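Local coordinates for protein beta-galactosidase/beta-glucuronidase (Faecalibacterium prausnitzii L2-6, PDB 6MVF) that binds flavin mononucleotide and is a family 2 glycoside hydrolase described as a beta-glucuronidase, probably cleaving beta-linked sugar conjugates in the gut, at residues Ile400-His414 with Val434-Ile446. Numbering follows the deposited sequence.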
ATOM      1  N   ILE A 400      47.554  -0.778  -3.205  1.00 29.76           N
ATOM      2  CA  ILE A 400      48.138  -1.288  -4.441  1.00 36.60           C
ATOM      3  C   ILE A 400      49.617  -1.697  -4.286  1.00 38.84           C
ATOM      4  O   ILE A 400      50.149  -2.428  -5.136  1.00 37.07           O
ATOM      5  CB  ILE A 400      47.941  -0.246  -5.571  1.00 31.65           C
ATOM      6  CG1 ILE A 400      48.006  -0.932  -6.939  1.00 35.40           C
ATOM      7  CG2 ILE A 400      48.958   0.890  -5.470  1.00 29.17           C
ATOM      8  CD1 ILE A 400      47.188  -2.227  -7.028  1.00 31.99           C
ATOM      9  N   LEU A 401      50.289  -1.281  -3.211  1.00 33.49           N
ATOM     10  CA  LEU A 401      51.690  -1.659  -3.012  1.00 35.68           C
ATOM     11  C   LEU A 401      51.871  -3.013  -2.351  1.00 40.21           C
ATOM     12  O   LEU A 401      53.014  -3.399  -2.098  1.00 43.51           O
ATOM     13  CB  LEU A 401      52.432  -0.630  -2.160  1.00 34.43           C
ATOM     14  CG  LEU A 401      52.588   0.792  -2.676  1.00 31.21           C
ATOM     15  CD1 LEU A 401      53.560   1.530  -1.787  1.00 33.79           C
ATOM     16  CD2 LEU A 401      53.020   0.799  -4.112  1.00 29.80           C
ATOM     17  N   ILE A 402      50.796  -3.730  -2.024  1.00 43.88           N
ATOM     18  CA  ILE A 402      50.977  -5.047  -1.425  1.00 40.23           C
ATOM     19  C   ILE A 402      51.793  -5.937  -2.353  1.00 39.14           C
ATOM     20  O   ILE A 402      52.633  -6.722  -1.900  1.00 41.96           O
ATOM     21  CB  ILE A 402      49.618  -5.674  -1.068  1.00 41.85           C
ATOM     22  CG1 ILE A 402      49.148  -5.175   0.299  1.00 39.99           C
ATOM     23  CG2 ILE A 402      49.695  -7.202  -1.049  1.00 31.51           C
ATOM     24  CD1 ILE A 402      47.670  -5.458   0.558  1.00 31.38           C
ATOM     25  N   GLY A 403      51.599  -5.786  -3.664  1.00 44.09           N
ATOM     26  CA  GLY A 403      52.270  -6.555  -4.695  1.00 43.63           C
ATOM     27  C   GLY A 403      53.580  -5.975  -5.180  1.00 45.86           C
ATOM     28  O   GLY A 403      54.177  -6.510  -6.126  1.00 42.10           O
ATOM     29  N   GLY A 404      54.038  -4.887  -4.558  1.00 43.34           N
ATOM     30  CA  GLY A 404      55.288  -4.245  -4.904  1.00 40.26           C
ATOM     31  C   GLY A 404      55.137  -3.078  -5.857  1.00 38.96           C
ATOM     32  O   GLY A 404      54.343  -3.142  -6.806  1.00 35.72           O
ATOM     33  N   ILE A 405      55.905  -2.007  -5.618  1.00 33.96           N
ATOM     34  CA  ILE A 405      55.854  -0.830  -6.479  1.00 38.52           C
ATOM     35  C   ILE A 405      56.596  -1.104  -7.776  1.00 40.26           C
ATOM     36  O   ILE A 405      57.549  -1.888  -7.837  1.00 41.76           O
ATOM     37  CB  ILE A 405      56.427   0.412  -5.771  1.00 34.80           C
ATOM     38  CG1 ILE A 405      55.909   1.676  -6.437  1.00 32.74           C
ATOM     39  CG2 ILE A 405      57.949   0.423  -5.809  1.00 24.70           C
ATOM     40  CD1 ILE A 405      56.041   2.891  -5.552  1.00 36.51           C
ATOM     41  N   SER A 406      56.134  -0.461  -8.834  1.00 36.83           N
ATOM     42  CA  SER A 406      56.868  -0.447 -10.080  1.00 40.40           C
ATOM     43  C   SER A 406      56.610   0.900 -10.747  1.00 41.27           C
ATOM     44  O   SER A 406      55.741   1.670 -10.330  1.00 37.35           O
ATOM     45  CB  SER A 406      56.480  -1.645 -10.964  1.00 42.47           C
ATOM     46  OG  SER A 406      55.235  -1.463 -11.621  1.00 47.03           O
ATOM     47  N   GLN A 407      57.413   1.201 -11.764  1.00 44.40           N
ATOM     48  CA  GLN A 407      57.145   2.375 -12.583  1.00 45.29           C
ATOM     49  C   GLN A 407      55.796   2.254 -13.294  1.00 45.92           C
ATOM     50  O   GLN A 407      55.032   3.223 -13.355  1.00 41.27           O
ATOM     51  CB  GLN A 407      58.284   2.568 -13.588  1.00 45.54           C
ATOM     52  CG  GLN A 407      58.099   3.706 -14.572  1.00 41.28           C
ATOM     53  CD  GLN A 407      57.909   5.029 -13.880  1.00 49.84           C
ATOM     54  OE1 GLN A 407      57.061   5.826 -14.266  1.00 57.98           O
ATOM     55  NE2 GLN A 407      58.692   5.270 -12.845  1.00 51.87           N
ATOM     56  N   GLU A 408      55.487   1.067 -13.833  1.00 45.98           N
ATOM     57  CA  GLU A 408      54.228   0.875 -14.550  1.00 47.83           C
ATOM     58  C   GLU A 408      53.031   1.186 -13.654  1.00 46.80           C
ATOM     59  O   GLU A 408      52.075   1.842 -14.090  1.00 46.00           O
ATOM     60  CB  GLU A 408      54.145  -0.559 -15.078  1.00 51.56           C
ATOM     61  CG  GLU A 408      53.683  -0.705 -16.523  1.00 56.39           C
ATOM     62  CD  GLU A 408      53.523  -2.178 -16.939  1.00 68.14           C
ATOM     63  OE1 GLU A 408      52.392  -2.589 -17.290  1.00 65.50           O
ATOM     64  OE2 GLU A 408      54.526  -2.929 -16.903  1.00 68.71           O
ATOM     65  N   LEU A 409      53.080   0.730 -12.394  1.00 44.88           N
ATOM     66  CA  LEU A 409      52.005   0.977 -11.435  1.00 42.64           C
ATOM     67  C   LEU A 409      51.834   2.465 -11.161  1.00 46.34           C
ATOM     68  O   LEU A 409      50.707   2.947 -10.997  1.00 41.94           O
ATOM     69  CB  LEU A 409      52.292   0.223 -10.127  1.00 34.86           C
ATOM     70  CG  LEU A 409      51.517   0.452  -8.815  1.00 31.19           C
ATOM     71  CD1 LEU A 409      51.927  -0.611  -7.821  1.00 34.37           C
ATOM     72  CD2 LEU A 409      51.712   1.831  -8.161  1.00 37.55           C
ATOM     73  N   VAL A 410      52.944   3.194 -11.031  1.00 42.68           N
ATOM     74  CA  VAL A 410      52.860   4.614 -10.712  1.00 42.59           C
ATOM     75  C   VAL A 410      52.241   5.386 -11.875  1.00 41.10           C
ATOM     76  O   VAL A 410      51.419   6.287 -11.674  1.00 36.85           O
ATOM     77  CB  VAL A 410      54.255   5.158 -10.337  1.00 38.57           C
ATOM     78  CG1 VAL A 410      54.212   6.663 -10.182  1.00 35.36           C
ATOM     79  CG2 VAL A 410      54.774   4.502  -9.062  1.00 36.52           C
ATOM     80  N   ASP A 411      52.629   5.045 -13.111  1.00 43.11           N
ATOM     81  CA  ASP A 411      52.099   5.745 -14.276  1.00 41.75           C
ATOM     82  C   ASP A 411      50.605   5.544 -14.390  1.00 39.97           C
ATOM     83  O   ASP A 411      49.878   6.443 -14.825  1.00 41.27           O
ATOM     84  CB  ASP A 411      52.785   5.261 -15.551  1.00 42.88           C
ATOM     85  CG  ASP A 411      54.239   5.668 -15.616  1.00 52.57           C
ATOM     86  OD1 ASP A 411      54.631   6.555 -14.825  1.00 55.91           O
ATOM     87  OD2 ASP A 411      54.981   5.106 -16.451  1.00 56.93           O
ATOM     88  N   THR A 412      50.129   4.358 -14.019  1.00 38.84           N
ATOM     89  CA  THR A 412      48.700   4.100 -14.061  1.00 41.96           C
ATOM     90  C   THR A 412      47.966   5.006 -13.078  1.00 38.11           C
ATOM     91  O   THR A 412      46.869   5.493 -13.372  1.00 34.15           O
ATOM     92  CB  THR A 412      48.437   2.615 -13.785  1.00 40.66           C
ATOM     93  OG1 THR A 412      49.071   1.833 -14.804  1.00 40.12           O
ATOM     94  CG2 THR A 412      46.939   2.310 -13.773  1.00 32.36           C
ATOM     95  N   HIS A 413      48.584   5.296 -11.928  1.00 36.77           N
ATOM     96  CA  HIS A 413      47.932   6.195 -10.980  1.00 38.22           C
ATOM     97  C   HIS A 413      47.893   7.627 -11.502  1.00 34.68           C
ATOM     98  O   HIS A 413      46.934   8.347 -11.233  1.00 41.73           O
ATOM     99  CB  HIS A 413      48.604   6.113  -9.611  1.00 34.02           C
ATOM    100  CG  HIS A 413      48.210   4.898  -8.819  1.00 36.30           C
ATOM    101  ND1 HIS A 413      48.543   3.616  -9.203  1.00 41.10           N
ATOM    102  CD2 HIS A 413      47.494   4.771  -7.677  1.00 35.56           C
ATOM    103  CE1 HIS A 413      48.054   2.751  -8.329  1.00 42.41           C
ATOM    104  NE2 HIS A 413      47.415   3.427  -7.390  1.00 35.53           N
ATOM    105  N   HIS A 414      48.886   8.049 -12.282  1.00 35.88           N
ATOM    106  CA  HIS A 414      48.792   9.361 -12.910  1.00 33.07           C
ATOM    107  C   HIS A 414      47.756   9.361 -14.030  1.00 37.65           C
ATOM    108  O   HIS A 414      47.007  10.330 -14.180  1.00 40.49           O
ATOM    109  CB  HIS A 414      50.164   9.804 -13.426  1.00 38.66           C
ATOM    110  CG  HIS A 414      51.162  10.074 -12.338  1.00 41.54           C
ATOM    111  ND1 HIS A 414      52.379   9.430 -12.265  1.00 43.70           N
ATOM    112  CD2 HIS A 414      51.124  10.922 -11.282  1.00 40.79           C
ATOM    113  CE1 HIS A 414      53.042   9.859 -11.207  1.00 44.39           C
ATOM    114  NE2 HIS A 414      52.303  10.764 -10.593  1.00 49.34           N
ATOM    115  N   VAL A 434      48.193   0.986   1.823  1.00 30.50           N
ATOM    116  CA  VAL A 434      48.477  -0.086   2.777  1.00 35.44           C
ATOM    117  C   VAL A 434      49.329   0.459   3.928  1.00 37.51           C
ATOM    118  O   VAL A 434      50.019   1.481   3.809  1.00 36.30           O
ATOM    119  CB  VAL A 434      49.154  -1.281   2.079  1.00 36.21           C
ATOM    120  CG1 VAL A 434      50.584  -0.949   1.672  1.00 36.89           C
ATOM    121  CG2 VAL A 434      49.106  -2.543   2.965  1.00 35.94           C
ATOM    122  N   SER A 435      49.262  -0.234   5.067  1.00 35.90           N
ATOM    123  CA  SER A 435      49.820   0.301   6.305  1.00 38.19           C
ATOM    124  C   SER A 435      51.307   0.629   6.173  1.00 40.97           C
ATOM    125  O   SER A 435      51.772   1.659   6.682  1.00 37.78           O
ATOM    126  CB  SER A 435      49.597  -0.694   7.440  1.00 31.84           C
ATOM    127  OG  SER A 435      49.897  -0.103   8.683  1.00 35.54           O
ATOM    128  N   HIS A 436      52.066  -0.226   5.494  1.00 41.62           N
ATOM    129  CA  HIS A 436      53.514  -0.085   5.441  1.00 38.84           C
ATOM    130  C   HIS A 436      53.986   0.812   4.307  1.00 39.41           C
ATOM    131  O   HIS A 436      55.192   0.861   4.041  1.00 46.00           O
ATOM    132  CB  HIS A 436      54.180  -1.465   5.338  1.00 43.07           C
ATOM    133  CG  HIS A 436      53.836  -2.242   4.096  1.00 50.61           C
ATOM    134  ND1 HIS A 436      52.861  -3.220   4.073  1.00 52.70           N
ATOM    135  CD2 HIS A 436      54.371  -2.220   2.848  1.00 37.17           C
ATOM    136  CE1 HIS A 436      52.798  -3.749   2.862  1.00 50.18           C
ATOM    137  NE2 HIS A 436      53.705  -3.161   2.101  1.00 38.60           N
ATOM    138  N   THR A 437      53.069   1.515   3.645  1.00 40.10           N
ATOM    139  CA  THR A 437      53.429   2.412   2.551  1.00 38.52           C
ATOM    140  C   THR A 437      54.429   3.455   3.034  1.00 40.67           C
ATOM    141  O   THR A 437      54.164   4.143   4.036  1.00 34.51           O
ATOM    142  CB  THR A 437      52.187   3.112   1.988  1.00 36.03           C
ATOM    143  OG1 THR A 437      51.340   2.149   1.352  1.00 35.86           O
ATOM    144  CG2 THR A 437      52.580   4.194   0.970  1.00 28.41           C
ATOM    145  N   PRO A 438      55.577   3.603   2.367  1.00 41.35           N
ATOM    146  CA  PRO A 438      56.553   4.622   2.788  1.00 39.89           C
ATOM    147  C   PRO A 438      55.901   5.998   2.870  1.00 36.55           C
ATOM    148  O   PRO A 438      55.159   6.402   1.974  1.00 41.45           O
ATOM    149  CB  PRO A 438      57.631   4.564   1.692  1.00 31.75           C
ATOM    150  CG  PRO A 438      57.432   3.263   0.978  1.00 26.91           C
ATOM    151  CD  PRO A 438      55.980   2.889   1.139  1.00 29.62           C
ATOM    152  N   THR A 439      56.167   6.722   3.964  1.00 41.32           N
ATOM    153  CA  THR A 439      55.530   8.026   4.169  1.00 47.20           C
ATOM    154  C   THR A 439      56.078   9.117   3.251  1.00 43.94           C
ATOM    155  O   THR A 439      55.562  10.237   3.279  1.00 49.30           O
ATOM    156  CB  THR A 439      55.652   8.469   5.640  1.00 42.98           C
ATOM    157  OG1 THR A 439      57.007   8.337   6.092  1.00 45.04           O
ATOM    158  CG2 THR A 439      54.719   7.636   6.534  1.00 30.53           C
ATOM    159  N   SER A 440      57.120   8.830   2.477  1.00 45.68           N
ATOM    160  CA  SER A 440      57.520   9.604   1.311  1.00 42.92           C
ATOM    161  C   SER A 440      57.487   8.694   0.093  1.00 46.53           C
ATOM    162  O   SER A 440      57.273   7.481   0.196  1.00 49.01           O
ATOM    163  CB  SER A 440      58.920  10.210   1.474  1.00 43.90           C
ATOM    164  OG  SER A 440      58.877  11.345   2.319  1.00 59.45           O
ATOM    165  N   GLY A 441      57.717   9.271  -1.076  1.00 38.91           N
ATOM    166  CA  GLY A 441      57.765   8.466  -2.265  1.00 32.72           C
ATOM    167  C   GLY A 441      56.696   8.846  -3.261  1.00 39.14           C
ATOM    168  O   GLY A 441      55.857   9.727  -3.029  1.00 32.53           O
ATOM    169  N   PRO A 442      56.714   8.171  -4.411  1.00 39.78           N
ATOM    170  CA  PRO A 442      55.853   8.576  -5.522  1.00 35.39           C
ATOM    171  C   PRO A 442      54.383   8.225  -5.343  1.00 42.48           C
ATOM    172  O   PRO A 442      53.587   8.573  -6.223  1.00 40.91           O
ATOM    173  CB  PRO A 442      56.458   7.814  -6.700  1.00 32.42           C
ATOM    174  CG  PRO A 442      56.980   6.562  -6.062  1.00 37.23           C
ATOM    175  CD  PRO A 442      57.547   7.001  -4.749  1.00 31.83           C
ATOM    176  N   MET A 443      53.984   7.546  -4.258  1.00 38.33           N
ATOM    177  CA  MET A 443      52.559   7.280  -4.062  1.00 34.94           C
ATOM    178  C   MET A 443      51.816   8.443  -3.405  1.00 36.65           C
ATOM    179  O   MET A 443      50.578   8.447  -3.407  1.00 40.26           O
ATOM    180  CB  MET A 443      52.349   6.000  -3.242  1.00 33.07           C
ATOM    181  CG  MET A 443      52.774   4.710  -3.964  1.00 35.99           C
ATOM    182  SD  MET A 443      52.238   4.611  -5.692  1.00 54.88           S
ATOM    183  CE  MET A 443      50.478   4.284  -5.485  1.00 36.54           C
ATOM    184  N   HIS A 444      52.514   9.437  -2.876  1.00 28.85           N
ATOM    185  CA  HIS A 444      51.860  10.590  -2.288  1.00 31.78           C
ATOM    186  C   HIS A 444      51.791  11.758  -3.271  1.00 37.11           C
ATOM    187  O   HIS A 444      52.504  11.809  -4.279  1.00 37.32           O
ATOM    188  CB  HIS A 444      52.579  11.001  -1.015  1.00 27.94           C
ATOM    189  CG  HIS A 444      52.776   9.865  -0.067  1.00 39.57           C
ATOM    190  ND1 HIS A 444      51.735   9.295   0.633  1.00 35.80           N
ATOM    191  CD2 HIS A 444      53.891   9.176   0.283  1.00 41.59           C
ATOM    192  CE1 HIS A 444      52.199   8.314   1.385  1.00 36.46           C
ATOM    193  NE2 HIS A 444      53.504   8.221   1.191  1.00 39.73           N
ATOM    194  N   ARG A 445      50.892  12.693  -2.974  1.00 31.94           N
ATOM    195  CA  ARG A 445      50.697  13.909  -3.753  1.00 38.39           C
ATOM    196  C   ARG A 445      50.227  13.638  -5.181  1.00 36.71           C
ATOM    197  O   ARG A 445      50.259  14.546  -6.023  1.00 41.91           O
ATOM    198  CB  ARG A 445      51.978  14.769  -3.747  1.00 38.56           C
ATOM    199  CG  ARG A 445      52.517  14.894  -2.338  1.00 34.65           C
ATOM    200  CD  ARG A 445      53.618  15.897  -2.117  1.00 30.63           C
ATOM    201  NE  ARG A 445      53.673  16.191  -0.683  1.00 36.52           N
ATOM    202  CZ  ARG A 445      54.217  15.375   0.222  1.00 34.93           C
ATOM    203  NH1 ARG A 445      54.760  14.235  -0.182  1.00 27.72           N
ATOM    204  NH2 ARG A 445      54.212  15.682   1.519  1.00 23.96           N
ATOM    205  N   ILE A 446      49.774  12.420  -5.480  1.00 32.88           N
ATOM    206  CA  ILE A 446      49.126  12.167  -6.763  1.00 34.18           C
ATOM    207  C   ILE A 446      47.683  12.658  -6.741  1.00 35.75           C
ATOM    208  O   ILE A 446      47.233  13.354  -7.660  1.00 30.64           O
ATOM    209  CB  ILE A 446      49.185  10.670  -7.124  1.00 38.47           C
ATOM    210  CG1 ILE A 446      50.617  10.204  -7.372  1.00 34.74           C
ATOM    211  CG2 ILE A 446      48.317  10.386  -8.350  1.00 34.00           C
ATOM    212  CD1 ILE A 446      50.698   8.751  -7.809  1.00 38.92           C
TER
HETATM  213  O   HOH W   1      53.948  10.734  -7.792  1.00 35.19           O
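Met443 sets its CE methyl over one face of the His413 imidazole, 3.8 Å from the ring centroid and 16° off the normal, a CH-pi contact displaced toward the NE2 and CD2 rim. Ile400 CG1 lies at the edge of the same ring, in its plane. The ring's rotation is fixed at both nitrogens: ND1 donates to Leu409 O one helical turn back (2.9 Å), while NE2 is hydrogen-bonded to Ser397. An alanine in place of His413 would probably open a gap under the Met443 methyl and leave Ser397 without this partner. On the next ring, His414, Ile446 CD1 sits off-centre, 4.2 Å from the centroid, and a water joins His414 NE2 to Pro442 O. Val434 CG1 covers a face of the His436 imidazole within the other segment.

Met443 reaches the histidine by bending at both chi2 and chi3, which lays the thioether across Leu401 and Leu409, both on the same side of the sulfur. Leu401 and Met443 run past each other in opposite directions, Leu401 CD2 3.9 Å from Met443 CG; Leu409 crosses Met443 at about a right angle, its CD2 3.8 Å from Met443 SD. Ile405 CD1 meets Pro442 CG tip to tip at 3.8 Å. No direct hydrogen bond joins the two segments.

In the TIM barrel domain, the two segments follow the adjacent parallel strands 391-398 and 428-433; the first includes the start of helix 407-423, which makes the beta-alpha-beta crossover between them, and the second belongs to the loop to strand 450-453. Ile431 touches both His413 and Met443.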